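Local atomic coordinates of glutamine synthetase (Streptomyces coelicolor, PDB entry 4BAX), a protein that belongs to the glutamine synthetase family, pairing an N-terminal beta-Grasp domain with a larger catalytic domain in an assembly of ten identical chains. Residues D67-G72 / Y205-D210; E242-I247 / W302-D307. All blocks are in the same frame, centred on the assembly; numbering follows the deposited sequence.

Contact 1: residues D67-G72 / Y205-D210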
# COMPACT_ATOMS: atom_id res chain seq x y z
N ASP A 67 22.92 34.61 -3.83
CA ASP A 67 22.07 33.49 -3.46
C ASP A 67 21.62 32.81 -4.75
O ASP A 67 20.77 33.33 -5.46
CB ASP A 67 20.85 34.01 -2.69
CG ASP A 67 20.01 32.90 -2.06
OD1 ASP A 67 20.00 31.78 -2.61
OD2 ASP A 67 19.36 33.15 -1.03
N PRO A 68 22.20 31.63 -5.03
CA PRO A 68 21.97 30.84 -6.25
C PRO A 68 20.58 30.19 -6.32
O PRO A 68 20.06 29.89 -7.41
CB PRO A 68 23.06 29.77 -6.16
CG PRO A 68 23.28 29.58 -4.69
CD PRO A 68 23.11 30.96 -4.09
N ILE A 69 20.02 29.91 -5.15
CA ILE A 69 18.68 29.33 -5.06
C ILE A 69 17.57 30.36 -5.28
O ILE A 69 16.66 30.17 -6.08
CB ILE A 69 18.49 28.61 -3.72
CG1 ILE A 69 19.51 27.46 -3.64
CG2 ILE A 69 17.09 28.08 -3.61
CD1 ILE A 69 19.54 26.78 -2.33
N ARG A 70 17.65 31.45 -4.53
CA ARG A 70 16.69 32.52 -4.68
C ARG A 70 16.87 33.26 -6.00
O ARG A 70 15.88 33.68 -6.62
CB ARG A 70 16.79 33.49 -3.51
CG ARG A 70 15.84 33.17 -2.39
CD ARG A 70 16.30 33.81 -1.11
NE ARG A 70 15.42 33.46 -0.00
CZ ARG A 70 15.68 33.78 1.26
NH1 ARG A 70 16.79 34.46 1.57
NH2 ARG A 70 14.82 33.42 2.21
N GLY A 71 18.12 33.42 -6.43
CA GLY A 71 18.40 34.10 -7.68
C GLY A 71 18.28 35.61 -7.59
O GLY A 71 18.21 36.18 -6.50
N GLY A 72 18.32 36.27 -8.75
CA GLY A 72 18.16 37.71 -8.81
C GLY A 72 19.20 38.50 -8.06
O GLY A 72 20.40 38.23 -8.20
N TYR A 205 23.31 21.17 2.18
CA TYR A 205 22.19 20.82 3.03
C TYR A 205 20.94 21.44 2.47
O TYR A 205 19.89 20.81 2.37
CB TYR A 205 22.38 21.39 4.42
CG TYR A 205 23.53 20.85 5.22
CD1 TYR A 205 23.73 19.48 5.38
CD2 TYR A 205 24.40 21.72 5.86
CE1 TYR A 205 24.79 19.01 6.16
CE2 TYR A 205 25.45 21.27 6.62
CZ TYR A 205 25.64 19.92 6.77
OH TYR A 205 26.71 19.51 7.54
N ARG A 206 21.08 22.70 2.13
CA ARG A 206 19.97 23.48 1.64
C ARG A 206 19.46 23.02 0.26
O ARG A 206 18.25 22.84 0.08
CB ARG A 206 20.32 24.96 1.67
CG ARG A 206 19.36 25.89 1.00
CD ARG A 206 18.10 26.10 1.78
NE ARG A 206 17.20 27.00 1.08
CZ ARG A 206 16.39 26.62 0.09
NH1 ARG A 206 16.38 25.35 -0.32
NH2 ARG A 206 15.59 27.51 -0.49
N THR A 207 20.38 22.72 -0.65
CA THR A 207 20.02 22.19 -1.97
C THR A 207 19.31 20.83 -1.82
O THR A 207 18.30 20.58 -2.49
CB THR A 207 21.26 22.04 -2.88
OG1 THR A 207 21.86 23.32 -3.05
CG2 THR A 207 20.89 21.51 -4.25
N ALA A 208 19.82 20.00 -0.91
CA ALA A 208 19.29 18.65 -0.70
C ALA A 208 17.86 18.66 -0.13
O ALA A 208 17.09 17.70 -0.31
CB ALA A 208 20.24 17.82 0.17
N GLU A 209 17.49 19.75 0.53
CA GLU A 209 16.13 19.89 1.05
C GLU A 209 15.09 19.77 -0.05
O GLU A 209 14.05 19.16 0.15
CB GLU A 209 15.95 21.25 1.73
CG GLU A 209 16.65 21.36 3.07
CD GLU A 209 16.56 22.76 3.65
OE1 GLU A 209 15.71 23.55 3.20
OE2 GLU A 209 17.36 23.09 4.55
N ASP A 210 15.40 20.32 -1.23
CA ASP A 210 14.47 20.28 -2.36
C ASP A 210 14.26 18.88 -2.93
O ASP A 210 13.17 18.57 -3.44
CB ASP A 210 14.93 21.26 -3.45
CG ASP A 210 14.84 22.71 -3.01
OD1 ASP A 210 13.96 23.03 -2.18
OD2 ASP A 210 15.66 23.53 -3.47

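Contact 2: residues E242-I247 / W302-D307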
# COMPACT_ATOMS: atom_id res chain seq x y z
N GLU A 242 58.14 26.60 -4.18
CA GLU A 242 59.46 26.79 -4.77
C GLU A 242 60.46 25.63 -4.63
O GLU A 242 61.21 25.37 -5.57
CB GLU A 242 60.07 28.14 -4.33
CG GLU A 242 59.53 29.31 -5.19
CD GLU A 242 59.59 30.68 -4.51
OE1 GLU A 242 60.40 30.86 -3.57
OE2 GLU A 242 58.82 31.58 -4.90
N GLY A 243 60.50 24.97 -3.47
CA GLY A 243 61.52 23.96 -3.24
C GLY A 243 61.14 22.82 -2.30
O GLY A 243 60.25 22.95 -1.46
N TYR A 244 61.85 21.71 -2.44
CA TYR A 244 61.55 20.47 -1.70
C TYR A 244 61.94 20.47 -0.24
O TYR A 244 61.42 19.68 0.54
CB TYR A 244 62.17 19.26 -2.41
CG TYR A 244 61.52 17.93 -2.07
CD1 TYR A 244 60.27 17.59 -2.57
CD2 TYR A 244 62.17 17.01 -1.26
CE1 TYR A 244 59.67 16.36 -2.26
CE2 TYR A 244 61.58 15.78 -0.94
CZ TYR A 244 60.33 15.47 -1.44
OH TYR A 244 59.74 14.25 -1.13
N ASP A 245 62.91 21.29 0.12
CA ASP A 245 63.40 21.30 1.50
C ASP A 245 62.30 21.80 2.44
O ASP A 245 62.12 21.27 3.55
CB ASP A 245 64.67 22.15 1.61
CG ASP A 245 65.93 21.37 1.22
OD1 ASP A 245 65.87 20.11 1.15
OD2 ASP A 245 66.98 22.01 1.00
N ALA A 246 61.57 22.81 1.98
CA ALA A 246 60.46 23.37 2.73
C ALA A 246 59.34 22.34 2.89
O ALA A 246 58.71 22.26 3.94
CB ALA A 246 59.95 24.64 2.04
N ILE A 247 59.14 21.52 1.86
CA ILE A 247 58.14 20.45 1.88
C ILE A 247 58.44 19.43 2.97
O ILE A 247 57.56 19.06 3.74
CB ILE A 247 58.07 19.71 0.51
CG1 ILE A 247 57.56 20.63 -0.60
CG2 ILE A 247 57.21 18.46 0.61
CD1 ILE A 247 56.07 20.54 -0.85
N TRP A 302 53.33 12.13 -5.81
CA TRP A 302 54.48 11.73 -6.61
C TRP A 302 54.97 12.90 -7.51
O TRP A 302 56.17 13.01 -7.76
CB TRP A 302 54.17 10.47 -7.44
CG TRP A 302 53.10 10.66 -8.46
CD1 TRP A 302 51.75 10.51 -8.29
CD2 TRP A 302 53.29 11.01 -9.84
NE1 TRP A 302 51.09 10.77 -9.46
CE2 TRP A 302 52.00 11.07 -10.44
CE3 TRP A 302 54.41 11.28 -10.64
CZ2 TRP A 302 51.82 11.39 -11.79
CZ3 TRP A 302 54.23 11.59 -11.98
CH2 TRP A 302 52.94 11.64 -12.54
N GLN A 303 54.05 13.75 -7.98
CA GLN A 303 54.42 14.90 -8.81
C GLN A 303 55.26 15.87 -8.01
O GLN A 303 56.16 16.50 -8.55
CB GLN A 303 53.19 15.65 -9.32
CG GLN A 303 52.18 14.84 -10.10
CD GLN A 303 51.01 14.38 -9.25
OE1 GLN A 303 51.16 14.15 -8.05
NE2 GLN A 303 49.85 14.22 -9.88
N VAL A 304 54.91 16.04 -6.74
CA VAL A 304 55.64 16.97 -5.90
C VAL A 304 57.06 16.46 -5.70
O VAL A 304 58.03 17.24 -5.77
CB VAL A 304 54.94 17.17 -4.54
CG1 VAL A 304 55.82 17.99 -3.56
CG2 VAL A 304 53.61 17.87 -4.74
N GLU A 305 57.21 15.16 -5.46
CA GLU A 305 58.55 14.61 -5.28
C GLU A 305 59.34 14.58 -6.56
O GLU A 305 60.54 14.80 -6.55
CB GLU A 305 58.49 13.23 -4.67
CG GLU A 305 59.89 12.65 -4.40
CD GLU A 305 60.41 11.88 -5.60
OE1 GLU A 305 59.63 11.05 -6.11
OE2 GLU A 305 61.59 12.08 -6.01
N LYS A 306 58.66 14.32 -7.67
CA LYS A 306 59.30 14.35 -8.98
C LYS A 306 59.76 15.75 -9.36
O LYS A 306 60.86 15.95 -9.86
CB LYS A 306 58.36 13.81 -10.06
CG LYS A 306 58.98 13.76 -11.46
CD LYS A 306 60.24 12.90 -11.43
CE LYS A 306 60.92 12.74 -12.80
NZ LYS A 306 62.35 12.28 -12.68
N ASP A 307 58.90 16.72 -9.09
CA ASP A 307 59.16 18.08 -9.52
C ASP A 307 60.00 18.87 -8.50
O ASP A 307 60.46 19.98 -8.79
CB ASP A 307 57.83 18.80 -9.75
CG ASP A 307 57.06 18.21 -10.93
OD1 ASP A 307 57.66 17.40 -11.68
OD2 ASP A 307 55.87 18.53 -11.09

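Contact 1: residues D67-G72 / Y205-D210
Ile-69 lies over the guanidinium of Arg-206, a small van der Waals contact, without any hydrogen bond, by which the turn between strands 56-66 and 75-82 of the beta-Grasp domain meets helix 190-210 in the catalytic domain. The turn is shaped by an Asx motif at Asp-67, whose OD1 accepts a nearly straight bond from Arg-70 N (3.1 Å, 174°), the donor standing above the carboxylate plane. A weak second bond reaches the same OD1 from Ile-69 N, and Gly-71 N closes the turn on Asp-67 O at 2.8 Å. Pro-68 packs on Leu-76 and, like Ile-69, on Asn-161 of helix 152-164; Ile-69 makes the crossing. Its CG1 stands opposite the carbonyl carbon (chi1 -61°), and an extended chi2 carries CD1 forward to both the shaft and the head of Arg-206. Ile-69 CD1 also comes within 4.2 Å of Thr-207 OG1, a hydroxyl bonded to Leu-203 O. Arg-70 NH1 pairs with Glu-7 and, at long range, with Asp-67 OD2, while NH2 reaches Glu-156 of the second subunit. On the helix, the bend of Arg-206 at chi2 (74°) turns one face of its flat head to the isoleucine: CD1 of Ile-69 sits 3.9 Å above the guanidinium plane, over its centre, while Ile-69 CG2 comes 3.5 Å from Arg-206 NH2.

Contact 2: residues E242-I247 / W302-D307
This is a partly buried packing of two short helical pieces at the periphery of the chain, in which Tyr-244 and Ile-247, near the start of helix 244-253, lie against Val-304 and Glu-305 of helix 302-307. No hydrogen bond crosses between them; the contact illustrates how an aromatic ring, two branched side chains and the aliphatic part of a glutamate can join helices by van der Waals contact alone. Gly-243 is the first residue to leave helical geometry after helix 238-242. The tyrosine CG lies opposite the backbone N (chi1 -158°), which sends the ring across to the other helix, where CE1 comes 3.7 Å from Glu-305 CA and CD1 lies 3.9 Å from Val-304 O. At the far end of the ring, Tyr-244 OH meets the aliphatic part of the glutamate, 3.6 Å from Glu-305 CG. The Glu-305 chain bends at chi2 (-90°), and its carboxylate plane stands almost perpendicular to the ring, at 87°. One helical turn on from the tyrosine, Ile-247 CD1 touches Val-304 CG1 at 3.7 Å, and the same methyl of the valine lies more loosely, 4.4 Å, from Tyr-244 CE1. Strand 289-291 adjoins this surface through Val-291, which touches both Tyr-244 and Glu-305, while Ile-247 also packs on Met-240 of helix 238-242 and Val-304 on Tyr-311, in the loop before strand 312-314.

The two contacts lie on opposite sides of the chain's centre, with their own centres 41 Å apart and their nearest atoms about 29 Å apart. They follow one another in sequence, contact 1 closing before contact 2 opens, and share no helix or strand. Contact 1 spans the two domains, bringing a turn of the beta-Grasp sheet to helix 190-210 where a second subunit also approaches. Contact 2 instead joins helices 244-253 and 302-307 on the far flank, beside short strand 289-291 of the larger mixed sheet; there, Trp-302 packs on Asp-56 of a third subunit. The two are thus separate pieces of packing, one between domains and one between helices, each with a different neighbouring chain close by.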